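Local coordinates for twitching motility protein PilT (Aquifex aeolicus, PDB 2EYU) that probably drives the retraction of type IV pili as an ATP-powered motor of the P-loop secretion ATPase family, represented here by its C-terminal domain, at residues G26-T31 against G123-G128; N133-T138 against Q163-Q168; R141-F146 against Q153-L158; G183-N188 against T214-M219; T189-L194 against Q201-L206. The protein carries 1 engineered substitution. All coordinates share one frame; numbering follows the deposited sequence.

Overall arrangement
Interactions 1, 2 and 4 meet in one mixed sheet: strands 125-130 and 26-31 pair in interaction 1, strand 162-171 receives a helix start in interaction 2, and strand 179-185 pairs with the short strand 216-217 in interaction 4. Interactions 3 and 5 join helices and lie farther out, their centres about 16 and 18 Å from the chain's centre. Interaction 3 shares helix 135-144 with interaction 2 and remains largely buried; interaction 5 is partly exposed. Chemistry follows place: the two strand pairs rest on backbone hydrogen bonds, interaction 2 mixes hydroxyl and apolar contacts, and helix pairs 3 and 5 rely mainly on apolar side-chain packing, with no hydrogen bond across.

Interaction 1. Residues G26-T31 against G123-G128; sequences GLILVT and GHLVFG
I28 and F127 meet across two neighbouring parallel strands, 26-31 and 125-128, inside the mixed sheet of this P-loop NTPase domain. Their side chains lie side by side and point the same way. I28 bends over the phenyl group: its CD1 is 3.9 Å from the centroid of the F127 ring, a CH-pi contact over the face, and 3.5 Å from F127 CZ. Both side chains leave the same face of the sheet; F127 holds CG beside its backbone N (chi1 -72°), the ring lying alongside I28. L125 adds to this patch, its CD1 3.9 Å from I28 CD1, and I42 and M45 of helix 38-52 pack against F127. An alanine in place of F127 would probably leave I28 CD1 and CG2 without the ring they touch and open a gap between I28 and helix 38-52. On the opposite face of the sheet L27 and V126 cross obliquely, with L27 CD1 3.6 Å from V126 CG1. There G128 has no side chain, and its backbone comes near L29. Strand 26-31 leads on to the probable Walker A loop, and V30 touches K38. Between the faces runs a regular ladder of backbone bonds, including V126 N to G26 O at 2.7 Å and I28 N to V126 O, also 2.7 Å, with the latter close to straight at 174°.

Interaction 2. Residues N133-T138 against Q163-Q168; sequences NTAIDT and QGIISQ
T138 and I165 reach toward each other tip to tip where the first turn of helix 135-144 packs on strand 162-171, a helix-on-sheet contact of the alpha/beta core. The apolar part centres on the end of I165. Its CD1 lies 3.5 Å from T138 OG1 and 3.8 Å from T138 CG2, touching both branches of the threonine, while its CG1 is 3.9 Å from A135 CB. L29 and T31 of the adjoining strand also touch T138, and L185 touches A135, extending the packing across the sheet. The polar part lies just before the helix, where S167 faces N133. S167 OG is 3.0 Å from N133 O, a weak hydrogen bond whose proton is not settled, because the same hydroxyl is also bonded to T31 OG1. The OG also comes within 3.2 Å of T134 CA, so the loop before the helix lies close over the serine. N133 turns its own side chain away from the strand, and its OD1 is bonded to R169 NH2. Further hydrogen bonds lie within the helix start. T138 OG1 sits beside the backbone N (chi1 -73°), which brings it back to T134 O, and T132 OG1 is a further partner. An alanine in place of T138 would probably leave T132 OG1 without this mate and open a gap at I165 CD1. T134 O is gripped by two donors of T138 from opposite faces of its plane, OG1 at 2.8 Å and N at 3.0 Å.

Interaction 3. Residues R141-F146 against Q153-L158; sequences RIVDIF and QVRIVL
V143 and V154 bring the two backbones closest, their CA atoms 5.9 Å apart, where helix 135-144 packs on helix 151-161 after a short connection, a helical hairpin. The side chains of these valines slide past each other in opposite directions, with V143 CG2 4.0 Å from V154 CG1. The other branch of V154 covers F146: CG2, set beside the backbone N, lies over one face of the phenyl ring, 3.6 Å from its centroid and 17° off the ring normal, a CH-pi contact displaced toward CG. The carbonyl oxygens of I142 and V143 lie in plane at the edge of this ring, and L110 and V113 of helix 110-121 also touch F146. Nearer the sheet, I142 CG2 is 3.8 Å from L158 CD1, and the I142 side chain crosses that of V154 at about a right angle; I142 also touches L130 of strand 125-130. At the outer margin R155 bends at chi3, and its NH1 comes obliquely within 4.0 Å of V143 CG1. With no hydrogen bond between the segments, the pairing depends on the fit of branched aliphatic groups and one aromatic face.

Interaction 4. Residues G183-N188 against T214-M219; sequences GLLIPN and TGMQTM. Engineered in segment 183-188: G183 (natural residue Glu).
L184 and Q217 form the hydrogen-bonded pair of a short antiparallel ladder at the margin of the mixed sheet, where strand 179-185 meets the weakly bonded strand about 216-217. Two backbone bonds join them: L184 N to Q217 O at 2.6 Å and Q217 N to L184 O at 2.8 Å. In the second the donor lies in the carbonyl plane on a lone pair of L184 O. Two CA-H...O contacts accompany these bonds, G183 CA to Q217 O at 3.2 Å and M216 CA to L184 O at 3.3 Å. G183 is an engineered residue, glutamate in the natural protein. On one face L184 holds CG anti to its backbone N (chi1 174°), which brings CG within 3.9 Å of G215 O, and V17 of helix 16-19 touches the same leucine. G215 itself has a positive phi, which favours glycine. On the other face L185 and selenomethionine M216 lie side by side, pointing the same way, but their ends are modelled impossibly close, so the detail of that contact is doubtful. Q217 turns the end of its side chain away from the partner strand, and its NE2 is bonded to T222 OG1. Beyond the ladder, I186 CB lies 3.8 Å from G215 O. The chain then enters helix 189-197, whose I191 N is capped by N188 OD1. Two antiparallel strands joined through two intervening helices thus finish the sheet of this alpha/beta domain, within this chain, at a short edge strand.

Interaction 5. Residues T189-L194 against Q201-L206; sequences TAIRNL and QQVYSL
V203 sets CG1 anti to its backbone N (chi1 165°), which leaves CG2 beside the backbone N, 3.6 Å from L194 CB, the tightest side-chain contact between the two helices. L194 in turn sets CG beside its own backbone N (chi1 -54°), and from there its two methyl branches divide the work. The side chains of L194 and L206 cross at about a right angle, CD1 of the former 3.8 Å from L206 CD2, while L194 CD2 rests on Q202 CB at 4.1 Å. Q202 bends at chi2, and the end of its side chain leads away from L194, so the aliphatic base alone makes the contact. The same L206 CD2 also meets A190 CB at 3.9 Å and lies close to I191 CG2, which places one methyl among three residues of the facing helix. On the inner side I191 and V203 cross at about a right angle, with I191 CG2 3.9 Å from V203 CG1. The short segments run almost antiparallel, at 161°, with their axes 9.4 Å apart at closest approach. No hydrogen bond joins them, and the side-chain contacts are aliphatic throughout. The pair is a helical hairpin lying against the sheet: L185 of strand 179-185 touches both I191 and V203. Outward-pointing groups tie each helix to other parts of the chain. R192 NE and NH2 are bonded to S159 O and L162 O near the junction of helix 151-161 and strand 162-171, and Y204 OH is bonded to E246 OE2 of helix 244-251.

Interaction 1. Residues G26-T31 against G123-G128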
# COMPACT_ATOMS: atom_id res chain seq x y z
N GLY A 26 8.65 -1.09 9.58
CA GLY A 26 8.53 -0.19 8.45
C GLY A 26 7.10 -0.14 7.94
O GLY A 26 6.25 -0.86 8.48
N LEU A 27 6.90 0.69 6.93
CA LEU A 27 5.52 0.98 6.50
C LEU A 27 5.15 0.43 5.14
O LEU A 27 5.80 0.57 4.11
CB LEU A 27 5.35 2.51 6.56
CG LEU A 27 3.93 3.01 6.28
CD1 LEU A 27 3.04 2.77 7.50
CD2 LEU A 27 3.97 4.47 5.89
N ILE A 28 4.01 -0.27 5.08
CA ILE A 28 3.50 -0.78 3.81
C ILE A 28 2.16 -0.10 3.53
O ILE A 28 1.32 -0.19 4.42
CB ILE A 28 3.24 -2.29 3.82
CG1 ILE A 28 4.52 -3.12 3.91
CG2 ILE A 28 2.39 -2.70 2.62
CD1 ILE A 28 4.32 -4.54 4.38
N LEU A 29 1.98 0.54 2.38
CA LEU A 29 0.73 1.23 2.11
C LEU A 29 -0.00 0.64 0.92
O LEU A 29 0.64 0.33 -0.09
CB LEU A 29 1.00 2.70 1.79
CG LEU A 29 1.79 3.47 2.84
CD1 LEU A 29 1.93 4.93 2.44
CD2 LEU A 29 1.13 3.35 4.19
N VAL A 30 -1.33 0.47 1.05
CA VAL A 30 -2.05 -0.07 -0.13
C VAL A 30 -3.15 0.93 -0.44
O VAL A 30 -3.95 1.25 0.45
CB VAL A 30 -2.58 -1.48 0.15
CG1 VAL A 30 -3.48 -1.97 -0.97
CG2 VAL A 30 -1.41 -2.45 0.29
N THR A 31 -3.19 1.46 -1.65
CA THR A 31 -4.10 2.59 -1.87
C THR A 31 -4.95 2.45 -3.12
O THR A 31 -4.78 1.54 -3.92
CB THR A 31 -3.32 3.92 -2.00
OG1 THR A 31 -2.57 3.88 -3.22
CG2 THR A 31 -2.31 4.08 -0.86
N GLY A 123 10.49 -0.70 15.38
CA GLY A 123 10.41 -2.14 15.39
C GLY A 123 9.07 -2.74 15.08
O GLY A 123 8.79 -3.87 15.45
N HIS A 124 8.19 -2.05 14.35
CA HIS A 124 6.96 -2.74 13.97
C HIS A 124 6.67 -2.60 12.48
O HIS A 124 7.00 -1.58 11.89
CB HIS A 124 5.77 -2.19 14.75
CG HIS A 124 6.03 -2.07 16.22
ND1 HIS A 124 6.60 -0.96 16.80
CD2 HIS A 124 5.81 -2.95 17.23
CE1 HIS A 124 6.71 -1.15 18.10
NE2 HIS A 124 6.24 -2.35 18.39
N LEU A 125 6.03 -3.64 11.95
CA LEU A 125 5.60 -3.67 10.56
C LEU A 125 4.23 -3.02 10.50
O LEU A 125 3.29 -3.46 11.18
CB LEU A 125 5.56 -5.09 10.01
CG LEU A 125 5.29 -5.17 8.50
CD1 LEU A 125 6.34 -4.39 7.72
CD2 LEU A 125 5.27 -6.61 8.01
N VAL A 126 4.09 -1.95 9.71
CA VAL A 126 2.82 -1.24 9.72
C VAL A 126 2.16 -1.26 8.35
O VAL A 126 2.75 -0.85 7.37
CB VAL A 126 2.99 0.21 10.20
CG1 VAL A 126 1.65 0.93 10.21
CG2 VAL A 126 3.61 0.25 11.60
N PHE A 127 0.93 -1.78 8.27
CA PHE A 127 0.10 -1.66 7.08
C PHE A 127 -0.88 -0.49 7.27
O PHE A 127 -1.47 -0.28 8.33
CB PHE A 127 -0.75 -2.92 6.83
CG PHE A 127 0.04 -4.13 6.34
CD1 PHE A 127 0.82 -4.84 7.24
CD2 PHE A 127 -0.02 -4.53 5.02
CE1 PHE A 127 1.55 -5.93 6.80
CE2 PHE A 127 0.70 -5.62 4.58
CZ PHE A 127 1.49 -6.32 5.47
N GLY A 128 -1.06 0.30 6.21
CA GLY A 128 -2.12 1.29 6.24
C GLY A 128 -2.77 1.42 4.88
O GLY A 128 -2.27 0.91 3.87

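Interaction 2. Residues N133-T138 against Q163-Q168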
# COMPACT_ATOMS: atom_id res chain seq x y z
N ASN A 133 -4.51 7.77 -5.52
CA ASN A 133 -4.58 6.92 -6.71
C ASN A 133 -3.22 6.45 -7.20
O ASN A 133 -3.18 5.51 -7.98
CB ASN A 133 -5.30 7.68 -7.84
CG ASN A 133 -6.73 7.18 -7.97
OD1 ASN A 133 -7.34 7.25 -9.04
ND2 ASN A 133 -7.26 6.67 -6.86
N THR A 134 -2.14 7.09 -6.76
CA THR A 134 -0.81 6.84 -7.34
C THR A 134 0.27 6.76 -6.28
O THR A 134 0.11 7.26 -5.17
CB THR A 134 -0.55 7.99 -8.34
OG1 THR A 134 -1.20 7.63 -9.58
CG2 THR A 134 0.91 8.20 -8.68
N ALA A 135 1.39 6.12 -6.58
CA ALA A 135 2.45 5.99 -5.59
C ALA A 135 2.93 7.38 -5.19
O ALA A 135 3.23 7.60 -4.03
CB ALA A 135 3.58 5.12 -6.12
N ILE A 136 2.97 8.26 -6.19
CA ILE A 136 3.44 9.62 -6.00
C ILE A 136 2.45 10.45 -5.18
O ILE A 136 2.84 11.22 -4.30
CB ILE A 136 3.63 10.33 -7.36
CG1 ILE A 136 4.62 9.66 -8.30
CG2 ILE A 136 3.98 11.80 -7.15
CD1 ILE A 136 4.34 9.95 -9.76
N ASP A 137 1.16 10.33 -5.48
CA ASP A 137 0.21 11.16 -4.71
C ASP A 137 0.22 10.73 -3.25
O ASP A 137 -0.08 11.49 -2.33
CB ASP A 137 -1.23 11.03 -5.22
CG ASP A 137 -1.36 11.18 -6.72
OD1 ASP A 137 -2.31 10.60 -7.29
OD2 ASP A 137 -0.51 11.88 -7.31
N THR A 138 0.52 9.45 -3.10
CA THR A 138 0.54 8.80 -1.79
C THR A 138 1.54 9.46 -0.86
O THR A 138 1.23 9.74 0.30
CB THR A 138 0.83 7.30 -1.96
OG1 THR A 138 -0.37 6.69 -2.50
CG2 THR A 138 1.14 6.63 -0.63
N GLN A 163 8.43 0.80 3.09
CA GLN A 163 8.78 -0.54 2.60
C GLN A 163 8.17 -0.80 1.24
O GLN A 163 8.69 -1.47 0.35
CB GLN A 163 8.25 -1.58 3.60
CG GLN A 163 9.04 -1.48 4.92
CD GLN A 163 10.50 -1.20 4.61
OE1 GLN A 163 11.21 -2.09 4.14
NE2 GLN A 163 10.93 0.03 4.86
N GLY A 164 6.97 -0.23 1.05
CA GLY A 164 6.37 -0.52 -0.28
C GLY A 164 5.06 0.25 -0.37
O GLY A 164 4.36 0.45 0.62
N ILE A 165 4.69 0.66 -1.58
CA ILE A 165 3.30 1.15 -1.65
C ILE A 165 2.69 0.57 -2.93
O ILE A 165 3.36 0.63 -3.95
CB ILE A 165 3.13 2.67 -1.58
CG1 ILE A 165 2.60 3.26 -2.89
CG2 ILE A 165 4.38 3.39 -1.11
CD1 ILE A 165 1.12 3.56 -2.86
N ILE A 166 1.48 0.03 -2.78
CA ILE A 166 0.71 -0.54 -3.87
C ILE A 166 -0.51 0.34 -4.16
O ILE A 166 -1.28 0.53 -3.21
CB ILE A 166 0.16 -1.93 -3.47
CG1 ILE A 166 1.16 -2.84 -2.75
CG2 ILE A 166 -0.44 -2.62 -4.69
CD1 ILE A 166 0.66 -4.27 -2.67
N SER A 167 -0.65 0.83 -5.38
CA SER A 167 -1.80 1.60 -5.82
C SER A 167 -2.70 0.68 -6.64
O SER A 167 -2.25 0.21 -7.68
CB SER A 167 -1.36 2.78 -6.67
OG SER A 167 -1.44 4.01 -5.99
N GLN A 168 -3.94 0.37 -6.25
CA GLN A 168 -4.70 -0.63 -7.00
C GLN A 168 -5.95 -0.06 -7.66
O GLN A 168 -6.53 0.89 -7.16
CB GLN A 168 -5.19 -1.77 -6.09
CG GLN A 168 -4.18 -2.84 -5.70
CD GLN A 168 -4.64 -3.54 -4.41
OE1 GLN A 168 -5.81 -3.91 -4.35
NE2 GLN A 168 -3.76 -3.65 -3.44

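Interaction 3. Residues R141-F146 against Q153-L158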
# COMPACT_ATOMS: atom_id res chain seq x y z
N ARG A 141 0.37 13.08 -0.04
CA ARG A 141 -0.67 13.14 0.98
C ARG A 141 -0.08 12.92 2.36
O ARG A 141 -0.40 13.60 3.34
CB ARG A 141 -1.75 12.09 0.71
CG ARG A 141 -2.70 11.86 1.87
CD ARG A 141 -4.05 12.51 1.69
NE ARG A 141 -4.71 12.25 0.43
CZ ARG A 141 -5.83 11.59 0.20
NH1 ARG A 141 -6.54 11.05 1.17
NH2 ARG A 141 -6.27 11.46 -1.05
N ILE A 142 0.82 11.94 2.44
CA ILE A 142 1.43 11.63 3.73
C ILE A 142 2.20 12.85 4.22
O ILE A 142 2.00 13.29 5.34
CB ILE A 142 2.34 10.41 3.68
CG1 ILE A 142 1.59 9.08 3.58
CG2 ILE A 142 3.27 10.40 4.90
CD1 ILE A 142 0.52 8.98 4.66
N VAL A 143 3.06 13.42 3.37
CA VAL A 143 3.88 14.53 3.85
C VAL A 143 3.08 15.81 4.07
O VAL A 143 3.24 16.49 5.08
CB VAL A 143 5.00 14.81 2.82
CG1 VAL A 143 5.69 16.13 3.15
CG2 VAL A 143 5.96 13.63 2.81
N ASP A 144 2.24 16.15 3.10
CA ASP A 144 1.55 17.43 3.03
C ASP A 144 0.55 17.61 4.16
O ASP A 144 0.08 18.68 4.53
CB ASP A 144 0.80 17.56 1.69
CG ASP A 144 1.60 18.30 0.64
OD1 ASP A 144 2.50 17.67 0.04
OD2 ASP A 144 1.30 19.49 0.42
N ILE A 145 0.16 16.48 4.76
CA ILE A 145 -0.83 16.70 5.83
C ILE A 145 -0.14 17.38 7.00
O ILE A 145 -0.82 17.98 7.82
CB ILE A 145 -1.49 15.37 6.20
CG1 ILE A 145 -0.53 14.31 6.72
CG2 ILE A 145 -2.27 14.85 5.00
CD1 ILE A 145 -0.69 12.96 6.05
N PHE A 146 1.19 17.30 7.07
CA PHE A 146 1.97 17.92 8.13
C PHE A 146 2.23 19.40 7.97
O PHE A 146 2.18 19.94 6.87
CB PHE A 146 3.33 17.19 8.20
CG PHE A 146 3.19 15.86 8.92
CD1 PHE A 146 2.83 14.72 8.22
CD2 PHE A 146 3.40 15.76 10.28
CE1 PHE A 146 2.69 13.52 8.87
CE2 PHE A 146 3.27 14.55 10.93
CZ PHE A 146 2.91 13.43 10.22
N GLN A 153 11.20 16.76 7.62
CA GLN A 153 11.26 15.70 8.62
C GLN A 153 10.54 14.43 8.17
O GLN A 153 11.17 13.39 7.97
CB GLN A 153 10.67 16.19 9.95
CG GLN A 153 11.33 15.48 11.13
CD GLN A 153 10.78 15.90 12.47
OE1 GLN A 153 10.79 17.07 12.84
NE2 GLN A 153 10.27 14.91 13.20
N VAL A 154 9.23 14.50 8.00
CA VAL A 154 8.42 13.42 7.46
C VAL A 154 8.93 12.88 6.16
O VAL A 154 8.93 11.65 5.94
CB VAL A 154 6.99 13.96 7.14
CG1 VAL A 154 6.09 12.79 6.75
CG2 VAL A 154 6.45 14.73 8.31
N ARG A 155 9.38 13.76 5.25
CA ARG A 155 9.85 13.19 3.98
C ARG A 155 11.02 12.23 4.19
O ARG A 155 11.06 11.13 3.63
CB ARG A 155 10.23 14.28 2.99
CG ARG A 155 10.40 13.83 1.55
CD ARG A 155 10.91 14.95 0.67
NE ARG A 155 10.98 16.23 1.35
CZ ARG A 155 10.09 17.20 1.47
NH1 ARG A 155 8.89 17.12 0.93
NH2 ARG A 155 10.40 18.30 2.16
N ILE A 156 11.99 12.61 5.01
CA ILE A 156 13.19 11.77 5.17
C ILE A 156 12.93 10.58 6.09
O ILE A 156 13.57 9.55 5.93
CB ILE A 156 14.36 12.64 5.66
CG1 ILE A 156 14.90 13.58 4.57
CG2 ILE A 156 15.47 11.76 6.24
CD1 ILE A 156 15.18 14.99 5.00
N VAL A 157 12.02 10.64 7.04
CA VAL A 157 11.60 9.42 7.77
C VAL A 157 11.05 8.40 6.79
O VAL A 157 11.40 7.22 6.82
CB VAL A 157 10.51 9.75 8.81
CG1 VAL A 157 9.89 8.50 9.41
CG2 VAL A 157 11.06 10.63 9.93
N LEU A 158 10.16 8.83 5.88
CA LEU A 158 9.63 7.90 4.91
C LEU A 158 10.76 7.28 4.10
O LEU A 158 10.71 6.09 3.82
CB LEU A 158 8.68 8.58 3.92
CG LEU A 158 7.18 8.60 4.19
CD1 LEU A 158 6.49 9.52 3.19
CD2 LEU A 158 6.59 7.19 4.14

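Interaction 4. Residues G183-N188 against T214-M219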
# COMPACT_ATOMS: atom_id res chain seq x y z
N GLY A 183 -0.09 -0.02 -9.46
CA GLY A 183 1.19 0.67 -9.54
C GLY A 183 2.03 0.15 -8.38
O GLY A 183 1.46 -0.26 -7.37
N LEU A 184 3.35 0.11 -8.46
CA LEU A 184 4.07 -0.49 -7.30
C LEU A 184 5.40 0.23 -7.13
O LEU A 184 6.16 0.43 -8.09
CB LEU A 184 4.21 -1.98 -7.55
CG LEU A 184 5.01 -2.88 -6.63
CD1 LEU A 184 4.38 -3.02 -5.25
CD2 LEU A 184 5.18 -4.27 -7.25
N LEU A 185 5.71 0.61 -5.90
CA LEU A 185 6.96 1.30 -5.61
C LEU A 185 7.57 0.66 -4.36
O LEU A 185 7.10 0.88 -3.24
CB LEU A 185 6.78 2.79 -5.35
CG LEU A 185 8.01 3.55 -4.84
CD1 LEU A 185 9.20 3.32 -5.76
CD2 LEU A 185 7.74 5.04 -4.72
N ILE A 186 8.59 -0.15 -4.58
CA ILE A 186 9.29 -0.73 -3.43
C ILE A 186 10.71 -0.19 -3.48
O ILE A 186 11.52 -0.72 -4.24
CB ILE A 186 9.22 -2.25 -3.43
CG1 ILE A 186 7.79 -2.75 -3.13
CG2 ILE A 186 10.17 -2.96 -2.47
CD1 ILE A 186 7.65 -4.23 -3.44
N PRO A 187 10.93 0.82 -2.65
CA PRO A 187 12.12 1.66 -2.75
C PRO A 187 13.34 0.74 -2.70
O PRO A 187 13.26 -0.33 -2.11
CB PRO A 187 12.03 2.59 -1.55
CG PRO A 187 10.61 2.58 -1.14
CD PRO A 187 10.05 1.25 -1.54
N ASN A 188 14.37 1.18 -3.38
CA ASN A 188 15.70 0.58 -3.41
C ASN A 188 16.64 1.72 -3.02
O ASN A 188 16.12 2.81 -2.72
CB ASN A 188 16.03 -0.03 -4.76
CG ASN A 188 16.01 0.98 -5.90
OD1 ASN A 188 15.88 2.18 -5.68
ND2 ASN A 188 16.15 0.51 -7.12
N THR A 214 10.62 -5.74 -11.52
CA THR A 214 11.91 -5.46 -10.92
C THR A 214 11.85 -4.43 -9.80
O THR A 214 12.58 -3.43 -9.84
CB THR A 214 12.93 -4.96 -11.97
OG1 THR A 214 13.04 -5.95 -13.02
CG2 THR A 214 14.31 -4.80 -11.33
N GLY A 215 10.96 -4.68 -8.85
CA GLY A 215 10.68 -3.81 -7.73
C GLY A 215 9.67 -2.72 -8.03
O GLY A 215 8.85 -2.37 -7.17
N MSE A 216 9.68 -2.14 -9.23
CA MSE A 216 8.80 -0.98 -9.46
C MSE A 216 7.94 -1.16 -10.69
O MSE A 216 8.25 -1.84 -11.65
CB MSE A 216 9.63 0.30 -9.58
CG MSE A 216 10.24 0.81 -8.29
SE MSE A 216 8.91 1.33 -6.98
CE MSE A 216 9.87 2.96 -6.57
N GLN A 217 6.77 -0.51 -10.70
CA GLN A 217 5.96 -0.63 -11.91
C GLN A 217 4.87 0.43 -11.86
O GLN A 217 4.15 0.52 -10.87
CB GLN A 217 5.38 -2.03 -12.08
CG GLN A 217 4.32 -2.10 -13.17
CD GLN A 217 4.30 -3.40 -13.94
OE1 GLN A 217 5.29 -3.75 -14.59
NE2 GLN A 217 3.17 -4.11 -13.89
N THR A 218 4.78 1.23 -12.92
CA THR A 218 3.77 2.29 -12.91
C THR A 218 2.41 1.67 -13.24
O THR A 218 2.38 0.58 -13.81
CB THR A 218 4.13 3.38 -13.93
OG1 THR A 218 5.43 3.89 -13.58
CG2 THR A 218 3.17 4.55 -13.90
N MSE A 219 1.33 2.35 -12.92
CA MSE A 219 -0.03 1.91 -13.26
C MSE A 219 -0.23 1.84 -14.76
O MSE A 219 -0.76 0.85 -15.29
CB MSE A 219 -0.95 2.93 -12.59
CG MSE A 219 -2.42 2.85 -12.95
SE MSE A 219 -3.24 1.27 -12.23
CE MSE A 219 -3.47 2.05 -10.48

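Interaction 5. Residues T189-L194 against Q201-L206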
# COMPACT_ATOMS: atom_id res chain seq x y z
N THR A 189 17.94 1.54 -3.00
CA THR A 189 18.79 2.62 -2.48
C THR A 189 18.61 3.93 -3.25
O THR A 189 18.63 5.00 -2.63
CB THR A 189 20.27 2.21 -2.52
OG1 THR A 189 20.61 1.54 -1.30
CG2 THR A 189 21.14 3.45 -2.62
N ALA A 190 18.43 3.85 -4.55
CA ALA A 190 18.33 5.00 -5.44
C ALA A 190 17.08 5.84 -5.21
O ALA A 190 17.23 7.06 -5.11
CB ALA A 190 18.37 4.55 -6.89
N ILE A 191 15.91 5.21 -5.15
CA ILE A 191 14.66 5.94 -4.87
C ILE A 191 14.64 6.39 -3.41
O ILE A 191 14.10 7.44 -3.10
CB ILE A 191 13.42 5.11 -5.18
CG1 ILE A 191 13.58 3.61 -4.97
CG2 ILE A 191 12.93 5.31 -6.62
CD1 ILE A 191 13.14 2.81 -6.19
N ARG A 192 15.24 5.66 -2.48
CA ARG A 192 15.34 6.17 -1.10
C ARG A 192 16.02 7.52 -1.09
O ARG A 192 15.53 8.49 -0.55
CB ARG A 192 16.12 5.17 -0.26
CG ARG A 192 15.38 3.84 -0.18
CD ARG A 192 15.69 3.14 1.14
NE ARG A 192 14.54 3.18 2.01
CZ ARG A 192 13.57 2.32 2.23
NH1 ARG A 192 13.48 1.15 1.64
NH2 ARG A 192 12.65 2.70 3.10
N ASN A 193 17.18 7.57 -1.73
CA ASN A 193 17.90 8.83 -1.90
C ASN A 193 17.04 9.91 -2.52
O ASN A 193 16.88 11.03 -2.02
CB ASN A 193 19.12 8.53 -2.79
CG ASN A 193 19.64 9.81 -3.42
OD1 ASN A 193 20.46 10.50 -2.81
ND2 ASN A 193 19.16 10.14 -4.62
N LEU A 194 16.43 9.60 -3.68
CA LEU A 194 15.63 10.66 -4.33
C LEU A 194 14.48 11.12 -3.45
O LEU A 194 14.18 12.32 -3.45
CB LEU A 194 15.09 10.21 -5.69
CG LEU A 194 16.12 9.70 -6.68
CD1 LEU A 194 15.45 8.74 -7.66
CD2 LEU A 194 16.81 10.82 -7.43
N GLN A 201 9.83 13.52 -9.10
CA GLN A 201 9.74 13.44 -10.55
C GLN A 201 10.66 12.34 -11.08
O GLN A 201 10.22 11.52 -11.88
CB GLN A 201 10.13 14.76 -11.21
CG GLN A 201 9.09 15.32 -12.17
CD GLN A 201 9.02 16.84 -12.06
OE1 GLN A 201 10.06 17.51 -12.04
NE2 GLN A 201 7.81 17.37 -11.99
N GLN A 202 11.91 12.36 -10.62
CA GLN A 202 12.88 11.32 -10.95
C GLN A 202 12.53 9.96 -10.37
O GLN A 202 12.85 8.92 -10.95
CB GLN A 202 14.27 11.80 -10.49
CG GLN A 202 14.62 13.14 -11.13
CD GLN A 202 15.26 13.02 -12.49
OE1 GLN A 202 15.29 11.96 -13.11
NE2 GLN A 202 15.81 14.12 -12.99
N VAL A 203 11.86 9.90 -9.22
CA VAL A 203 11.39 8.63 -8.66
C VAL A 203 10.44 7.95 -9.65
O VAL A 203 10.49 6.74 -9.82
CB VAL A 203 10.66 8.83 -7.33
CG1 VAL A 203 9.85 7.61 -6.91
CG2 VAL A 203 11.65 9.21 -6.23
N TYR A 204 9.59 8.77 -10.29
CA TYR A 204 8.63 8.22 -11.26
C TYR A 204 9.35 7.66 -12.47
O TYR A 204 9.10 6.53 -12.89
CB TYR A 204 7.60 9.26 -11.70
CG TYR A 204 6.55 8.68 -12.64
CD1 TYR A 204 5.48 7.97 -12.14
CD2 TYR A 204 6.64 8.85 -14.02
CE1 TYR A 204 4.51 7.42 -12.97
CE2 TYR A 204 5.67 8.31 -14.86
CZ TYR A 204 4.61 7.60 -14.33
OH TYR A 204 3.65 7.07 -15.16
N SER A 205 10.27 8.45 -13.03
CA SER A 205 11.07 7.99 -14.16
C SER A 205 11.75 6.68 -13.79
O SER A 205 11.88 5.74 -14.57
CB SER A 205 12.11 9.01 -14.59
OG SER A 205 11.64 10.34 -14.60
N LEU A 206 12.21 6.55 -12.54
CA LEU A 206 12.79 5.25 -12.20
C LEU A 206 11.73 4.18 -12.09
O LEU A 206 11.99 2.97 -12.11
CB LEU A 206 13.55 5.37 -10.87
CG LEU A 206 15.06 5.11 -10.93
CD1 LEU A 206 15.69 5.93 -12.03
CD2 LEU A 206 15.70 5.42 -9.58